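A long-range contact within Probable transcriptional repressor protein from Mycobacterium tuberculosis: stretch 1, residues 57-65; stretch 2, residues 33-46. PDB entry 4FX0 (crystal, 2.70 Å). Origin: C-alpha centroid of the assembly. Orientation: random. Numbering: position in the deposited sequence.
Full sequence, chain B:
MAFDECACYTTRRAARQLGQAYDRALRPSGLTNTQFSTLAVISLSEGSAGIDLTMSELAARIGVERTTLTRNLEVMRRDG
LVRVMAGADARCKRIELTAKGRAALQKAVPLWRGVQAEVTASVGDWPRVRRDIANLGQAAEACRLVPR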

ATOM      1  N   GLU B  57      -0.584 -10.886 -13.269  1.00 56.55           N
ATOM      2  CA  GLU B  57      -1.689 -10.143 -13.866  1.00 60.80           C
ATOM      3  C   GLU B  57      -2.748  -9.835 -12.813  1.00 72.19           C
ATOM      4  O   GLU B  57      -3.397  -8.788 -12.853  1.00 67.22           O
ATOM      5  CB  GLU B  57      -2.304 -10.940 -15.018  1.00 67.71           C
ATOM      6  CG  GLU B  57      -3.432 -10.226 -15.747  1.00 83.96           C
ATOM      7  CD  GLU B  57      -2.950  -9.028 -16.544  1.00107.79           C
ATOM      8  OE1 GLU B  57      -1.735  -8.944 -16.822  1.00112.67           O
ATOM      9  OE2 GLU B  57      -3.789  -8.170 -16.892  1.00111.43           O
ATOM     10  N   LEU B  58      -2.913 -10.759 -11.870  1.00 70.31           N
ATOM     11  CA  LEU B  58      -3.865 -10.597 -10.778  1.00 59.57           C
ATOM     12  C   LEU B  58      -3.291  -9.727  -9.664  1.00 73.28           C
ATOM     13  O   LEU B  58      -3.927  -8.772  -9.220  1.00 87.26           O
ATOM     14  CB  LEU B  58      -4.256 -11.965 -10.217  1.00 54.70           C
ATOM     15  CG  LEU B  58      -5.227 -11.963  -9.034  1.00 55.85           C
ATOM     16  CD1 LEU B  58      -6.544 -11.319  -9.432  1.00 60.04           C
ATOM     17  CD2 LEU B  58      -5.452 -13.377  -8.520  1.00 42.90           C
ATOM     18  N   ALA B  59      -2.086 -10.068  -9.215  1.00 71.18           N
ATOM     19  CA  ALA B  59      -1.421  -9.330  -8.146  1.00 59.68           C
ATOM     20  C   ALA B  59      -1.371  -7.840  -8.459  1.00 66.41           C
ATOM     21  O   ALA B  59      -1.592  -7.002  -7.584  1.00 67.38           O
ATOM     22  CB  ALA B  59      -0.017  -9.874  -7.920  1.00 50.33           C
ATOM     23  N   ALA B  60      -1.078  -7.516  -9.714  1.00 63.73           N
ATOM     24  CA  ALA B  60      -1.019  -6.128 -10.153  1.00 68.31           C
ATOM     25  C   ALA B  60      -2.382  -5.448 -10.035  1.00 72.68           C
ATOM     26  O   ALA B  60      -2.478  -4.307  -9.583  1.00 77.65           O
ATOM     27  CB  ALA B  60      -0.503  -6.046 -11.582  1.00 62.58           C
ATOM     28  N   ARG B  61      -3.433  -6.154 -10.441  1.00 70.77           N
ATOM     29  CA  ARG B  61      -4.786  -5.606 -10.395  1.00 63.23           C
ATOM     30  C   ARG B  61      -5.210  -5.226  -8.979  1.00 68.80           C
ATOM     31  O   ARG B  61      -5.875  -4.211  -8.780  1.00 80.53           O
ATOM     32  CB  ARG B  61      -5.795  -6.579 -11.016  1.00 54.61           C
ATOM     33  CG  ARG B  61      -6.259  -6.167 -12.409  1.00 67.82           C
ATOM     34  CD  ARG B  61      -6.964  -7.297 -13.149  1.00 81.21           C
ATOM     35  NE  ARG B  61      -8.334  -7.518 -12.691  1.00 76.68           N
ATOM     36  CZ  ARG B  61      -9.376  -6.787 -13.072  1.00 76.07           C
ATOM     37  NH1 ARG B  61      -9.205  -5.774 -13.907  1.00 91.45           N
ATOM     38  NH2 ARG B  61     -10.590  -7.062 -12.614  1.00 59.18           N
ATOM     39  N   ILE B  62      -4.828  -6.039  -7.999  1.00 65.33           N
ATOM     40  CA  ILE B  62      -5.163  -5.756  -6.606  1.00 64.17           C
ATOM     41  C   ILE B  62      -4.133  -4.813  -5.975  1.00 62.09           C
ATOM     42  O   ILE B  62      -4.369  -4.233  -4.912  1.00 53.39           O
ATOM     43  CB  ILE B  62      -5.319  -7.056  -5.774  1.00 58.36           C
ATOM     44  CG1 ILE B  62      -6.582  -7.812  -6.192  1.00 60.86           C
ATOM     45  CG2 ILE B  62      -5.400  -6.751  -4.289  1.00 78.23           C
ATOM     46  CD1 ILE B  62      -6.403  -8.700  -7.397  1.00 71.96           C
ATOM     47  N   GLY B  63      -2.997  -4.650  -6.648  1.00 61.03           N
ATOM     48  CA  GLY B  63      -1.963  -3.738  -6.193  1.00 48.59           C
ATOM     49  C   GLY B  63      -1.044  -4.349  -5.152  1.00 54.29           C
ATOM     50  O   GLY B  63      -0.543  -3.652  -4.270  1.00 47.74           O
ATOM     51  N   VAL B  64      -0.824  -5.656  -5.257  1.00 52.24           N
ATOM     52  CA  VAL B  64       0.052  -6.364  -4.331  1.00 55.03           C
ATOM     53  C   VAL B  64       1.149  -7.112  -5.082  1.00 65.87           C
ATOM     54  O   VAL B  64       1.190  -7.098  -6.313  1.00 66.13           O
ATOM     55  CB  VAL B  64      -0.737  -7.368  -3.466  1.00 53.65           C
ATOM     56  CG1 VAL B  64      -1.851  -6.659  -2.710  1.00 45.93           C
ATOM     57  CG2 VAL B  64      -1.299  -8.487  -4.330  1.00 59.50           C
ATOM     58  N   GLU B  65       2.038  -7.762  -4.337  1.00 71.42           N
ATOM     59  CA  GLU B  65       3.096  -8.571  -4.935  1.00 80.91           C
ATOM     60  C   GLU B  65       2.612  -9.994  -5.195  1.00 77.70           C
ATOM     61  O   GLU B  65       1.702 -10.481  -4.523  1.00 90.03           O
ATOM     62  CB  GLU B  65       4.330  -8.601  -4.031  1.00 92.88           C
ATOM     63  CG  GLU B  65       5.036  -7.266  -3.900  1.00103.54           C
ATOM     64  CD  GLU B  65       6.282  -7.348  -3.041  1.00122.57           C
ATOM     65  OE1 GLU B  65       6.441  -8.352  -2.314  1.00118.25           O
ATOM     66  OE2 GLU B  65       7.105  -6.409  -3.097  1.00138.31           O
TER
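Stretch 2 (33-46) NTQFSTLAVISLSE

Stretch 2 packs as a helix across the C-terminal end of the helix in stretch 1, in a small, largely apolar contact centred on Ile62 and without a hydrogen bond between the two segments. Residues 33-45 are helical throughout, and their axis passes within 10.0 Å of that of helix 57-62. The N-to-C directions differ by 114°, so the helices cross steeply, and the buried surface amounts to 374 Å², both sides summed.

The backbones come nearest at Ile62 and Thr38, whose CA atoms are 6.4 Å apart. Here the side chain of Ile62 enters as a knob into a hole formed by Thr34, Ser37, Thr38 and Val41, residues spread over two turns of one side of the helix. Ile62 CG1 lies 3.7 Å from Thr38 CG2, Ile62 CG2 3.8 Å from Ser37 CB and Ile62 CD1 3.7 Å from Val41 CG2. The hydroxyls of Ser37 and Thr38 do not oppose this apolar packing: Ser37 OG donates to Asn33 O (2.5 Å) and Thr38 OG1 to Gln35 O (2.8 Å), both within their own helix.

Val41 also meets the preceding turn of stretch 1, where Leu58 CD1 approaches Val41 CG1 at 3.9 Å. The Arg61 side chain extends toward Val41 and Ser45, with NH2 3.4 Å from Val41 CG1, which lies at the edge of the guanidinium. Arg61 NH2 also comes within 3.1 Å of Ser45 OG, but the angle is too poor for a hydrogen bond; Ser45 OG donates to Val41 O (3.0 Å) within its own helix.

Beyond Ile62 the chain leaves the helix at Gly63, where phi is positive (84°). Val64 then points back toward stretch 2, and Val64 CG1 makes a looser contact with Thr34 CG2 at 4.4 Å.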

ATOM      1  N   ASN B  33      -8.694  -7.064   3.732  1.00 47.83           N
ATOM      2  CA  ASN B  33      -8.919  -6.120   2.642  1.00 53.07           C
ATOM      3  C   ASN B  33      -8.385  -6.642   1.310  1.00 51.81           C
ATOM      4  O   ASN B  33      -9.039  -6.505   0.275  1.00 47.53           O
ATOM      5  CB  ASN B  33      -8.332  -4.741   2.968  1.00 62.99           C
ATOM      6  CG  ASN B  33      -6.815  -4.741   3.010  1.00 65.64           C
ATOM      7  OD1 ASN B  33      -6.155  -4.489   2.001  1.00 66.21           O
ATOM      8  ND2 ASN B  33      -6.254  -5.013   4.183  1.00 67.09           N
ATOM      9  N   THR B  34      -7.205  -7.253   1.342  1.00 53.03           N
ATOM     10  CA  THR B  34      -6.620  -7.830   0.138  1.00 55.88           C
ATOM     11  C   THR B  34      -7.448  -9.015  -0.353  1.00 44.16           C
ATOM     12  O   THR B  34      -7.710  -9.143  -1.549  1.00 47.66           O
ATOM     13  CB  THR B  34      -5.168  -8.282   0.370  1.00 62.11           C
ATOM     14  OG1 THR B  34      -5.142  -9.347   1.328  1.00 72.34           O
ATOM     15  CG2 THR B  34      -4.324  -7.123   0.880  1.00 38.58           C
ATOM     16  N   GLN B  35      -7.857  -9.878   0.572  1.00 42.96           N
ATOM     17  CA  GLN B  35      -8.701 -11.021   0.228  1.00 46.06           C
ATOM     18  C   GLN B  35     -10.011 -10.547  -0.389  1.00 55.45           C
ATOM     19  O   GLN B  35     -10.368 -10.946  -1.497  1.00 63.64           O
ATOM     20  CB  GLN B  35      -8.980 -11.883   1.462  1.00 45.11           C
ATOM     21  CG  GLN B  35      -7.784 -12.684   1.950  1.00 36.61           C
ATOM     22  CD  GLN B  35      -8.016 -13.298   3.317  1.00 58.55           C
ATOM     23  OE1 GLN B  35      -9.115 -13.219   3.868  1.00 68.48           O
ATOM     24  NE2 GLN B  35      -6.979 -13.909   3.876  1.00 52.05           N
ATOM     25  N   PHE B  36     -10.723  -9.693   0.340  1.00 54.98           N
ATOM     26  CA  PHE B  36     -11.936  -9.074  -0.176  1.00 48.27           C
ATOM     27  C   PHE B  36     -11.694  -8.537  -1.581  1.00 55.02           C
ATOM     28  O   PHE B  36     -12.488  -8.775  -2.493  1.00 58.36           O
ATOM     29  CB  PHE B  36     -12.391  -7.941   0.748  1.00 47.26           C
ATOM     30  CG  PHE B  36     -13.391  -7.011   0.123  1.00 48.70           C
ATOM     31  CD1 PHE B  36     -14.746  -7.303   0.151  1.00 58.07           C
ATOM     32  CD2 PHE B  36     -12.977  -5.842  -0.493  1.00 50.09           C
ATOM     33  CE1 PHE B  36     -15.667  -6.445  -0.425  1.00 60.56           C
ATOM     34  CE2 PHE B  36     -13.894  -4.981  -1.071  1.00 52.65           C
ATOM     35  CZ  PHE B  36     -15.240  -5.282  -1.037  1.00 47.98           C
ATOM     36  N   SER B  37     -10.588  -7.820  -1.749  1.00 50.36           N
ATOM     37  CA  SER B  37     -10.236  -7.240  -3.040  1.00 51.55           C
ATOM     38  C   SER B  37     -10.176  -8.298  -4.136  1.00 47.07           C
ATOM     39  O   SER B  37     -10.857  -8.184  -5.154  1.00 43.88           O
ATOM     40  CB  SER B  37      -8.897  -6.504  -2.953  1.00 35.10           C
ATOM     41  OG  SER B  37      -8.950  -5.456  -2.001  1.00 59.66           O
ATOM     42  N   THR B  38      -9.360  -9.327  -3.923  1.00 51.43           N
ATOM     43  CA  THR B  38      -9.189 -10.374  -4.924  1.00 56.47           C
ATOM     44  C   THR B  38     -10.529 -11.017  -5.263  1.00 55.26           C
ATOM     45  O   THR B  38     -10.830 -11.254  -6.433  1.00 61.58           O
ATOM     46  CB  THR B  38      -8.191 -11.459  -4.466  1.00 50.32           C
ATOM     47  OG1 THR B  38      -8.749 -12.204  -3.378  1.00 69.07           O
ATOM     48  CG2 THR B  38      -6.877 -10.830  -4.030  1.00 55.93           C
ATOM     49  N   LEU B  39     -11.331 -11.294  -4.240  1.00 47.27           N
ATOM     50  CA  LEU B  39     -12.662 -11.850  -4.456  1.00 49.05           C
ATOM     51  C   LEU B  39     -13.456 -10.951  -5.389  1.00 46.58           C
ATOM     52  O   LEU B  39     -13.922 -11.387  -6.441  1.00 57.49           O
ATOM     53  CB  LEU B  39     -13.414 -12.000  -3.133  1.00 45.97           C
ATOM     54  CG  LEU B  39     -12.968 -13.127  -2.205  1.00 47.97           C
ATOM     55  CD1 LEU B  39     -13.888 -13.206  -1.000  1.00 51.24           C
ATOM     56  CD2 LEU B  39     -12.948 -14.449  -2.952  1.00 43.51           C
ATOM     57  N   ALA B  40     -13.604  -9.692  -4.988  1.00 35.07           N
ATOM     58  CA  ALA B  40     -14.324  -8.710  -5.783  1.00 34.94           C
ATOM     59  C   ALA B  40     -13.853  -8.746  -7.231  1.00 44.70           C
ATOM     60  O   ALA B  40     -14.665  -8.790  -8.155  1.00 53.98           O
ATOM     61  CB  ALA B  40     -14.136  -7.319  -5.198  1.00 35.40           C
ATOM     62  N   VAL B  41     -12.538  -8.736  -7.419  1.00 52.50           N
ATOM     63  CA  VAL B  41     -11.946  -8.801  -8.751  1.00 55.15           C
ATOM     64  C   VAL B  41     -12.440 -10.023  -9.513  1.00 52.66           C
ATOM     65  O   VAL B  41     -12.837  -9.925 -10.674  1.00 46.37           O
ATOM     66  CB  VAL B  41     -10.407  -8.856  -8.682  1.00 54.62           C
ATOM     67  CG1 VAL B  41      -9.826  -9.226 -10.038  1.00 49.59           C
ATOM     68  CG2 VAL B  41      -9.844  -7.531  -8.190  1.00 52.64           C
ATOM     69  N   ILE B  42     -12.407 -11.174  -8.849  1.00 57.21           N
ATOM     70  CA  ILE B  42     -12.832 -12.430  -9.458  1.00 50.78           C
ATOM     71  C   ILE B  42     -14.320 -12.408  -9.796  1.00 42.61           C
ATOM     72  O   ILE B  42     -14.722 -12.798 -10.892  1.00 42.33           O
ATOM     73  CB  ILE B  42     -12.528 -13.630  -8.542  1.00 56.62           C
ATOM     74  CG1 ILE B  42     -11.018 -13.756  -8.321  1.00 59.39           C
ATOM     75  CG2 ILE B  42     -13.087 -14.910  -9.140  1.00 60.22           C
ATOM     76  CD1 ILE B  42     -10.629 -14.856  -7.361  1.00 61.09           C
ATOM     77  N   SER B  43     -15.133 -11.946  -8.852  1.00 36.18           N
ATOM     78  CA  SER B  43     -16.570 -11.840  -9.072  1.00 50.17           C
ATOM     79  C   SER B  43     -16.864 -10.912 -10.245  1.00 53.40           C
ATOM     80  O   SER B  43     -17.876 -11.063 -10.930  1.00 69.50           O
ATOM     81  CB  SER B  43     -17.271 -11.333  -7.812  1.00 61.23           C
ATOM     82  OG  SER B  43     -16.819 -10.036  -7.461  1.00 71.06           O
ATOM     83  N   LEU B  44     -15.973  -9.951 -10.467  1.00 47.66           N
ATOM     84  CA  LEU B  44     -16.120  -8.998 -11.560  1.00 56.31           C
ATOM     85  C   LEU B  44     -15.775  -9.615 -12.907  1.00 58.88           C
ATOM     86  O   LEU B  44     -16.476  -9.401 -13.894  1.00 57.99           O
ATOM     87  CB  LEU B  44     -15.213  -7.787 -11.334  1.00 71.81           C
ATOM     88  CG  LEU B  44     -15.650  -6.712 -10.339  1.00 76.37           C
ATOM     89  CD1 LEU B  44     -14.507  -5.740 -10.099  1.00 85.52           C
ATOM     90  CD2 LEU B  44     -16.884  -5.984 -10.846  1.00 63.55           C
ATOM     91  N   SER B  45     -14.689 -10.378 -12.940  1.00 60.52           N
ATOM     92  CA  SER B  45     -14.100 -10.811 -14.203  1.00 69.94           C
ATOM     93  C   SER B  45     -14.562 -12.186 -14.696  1.00 80.68           C
ATOM     94  O   SER B  45     -14.278 -12.562 -15.833  1.00 84.17           O
ATOM     95  CB  SER B  45     -12.574 -10.777 -14.099  1.00 70.69           C
ATOM     96  OG  SER B  45     -12.137  -9.542 -13.557  1.00 70.24           O
ATOM     97  N   GLU B  46     -15.272 -12.931 -13.853  1.00 86.33           N
ATOM     98  CA  GLU B  46     -15.700 -14.284 -14.211  1.00 77.59           C
ATOM     99  C   GLU B  46     -16.566 -14.315 -15.471  1.00 72.24           C
ATOM    100  O   GLU B  46     -17.713 -13.867 -15.467  1.00 67.89           O
ATOM    101  CB  GLU B  46     -16.427 -14.961 -13.044  1.00 70.29           C
ATOM    102  CG  GLU B  46     -17.665 -14.223 -12.561  1.00 74.73           C
ATOM    103  CD  GLU B  46     -18.350 -14.929 -11.408  1.00 77.63           C
ATOM    104  OE1 GLU B  46     -17.906 -16.038 -11.041  1.00 73.09           O
ATOM    105  OE2 GLU B  46     -19.331 -14.374 -10.869  1.00 82.63           O
TER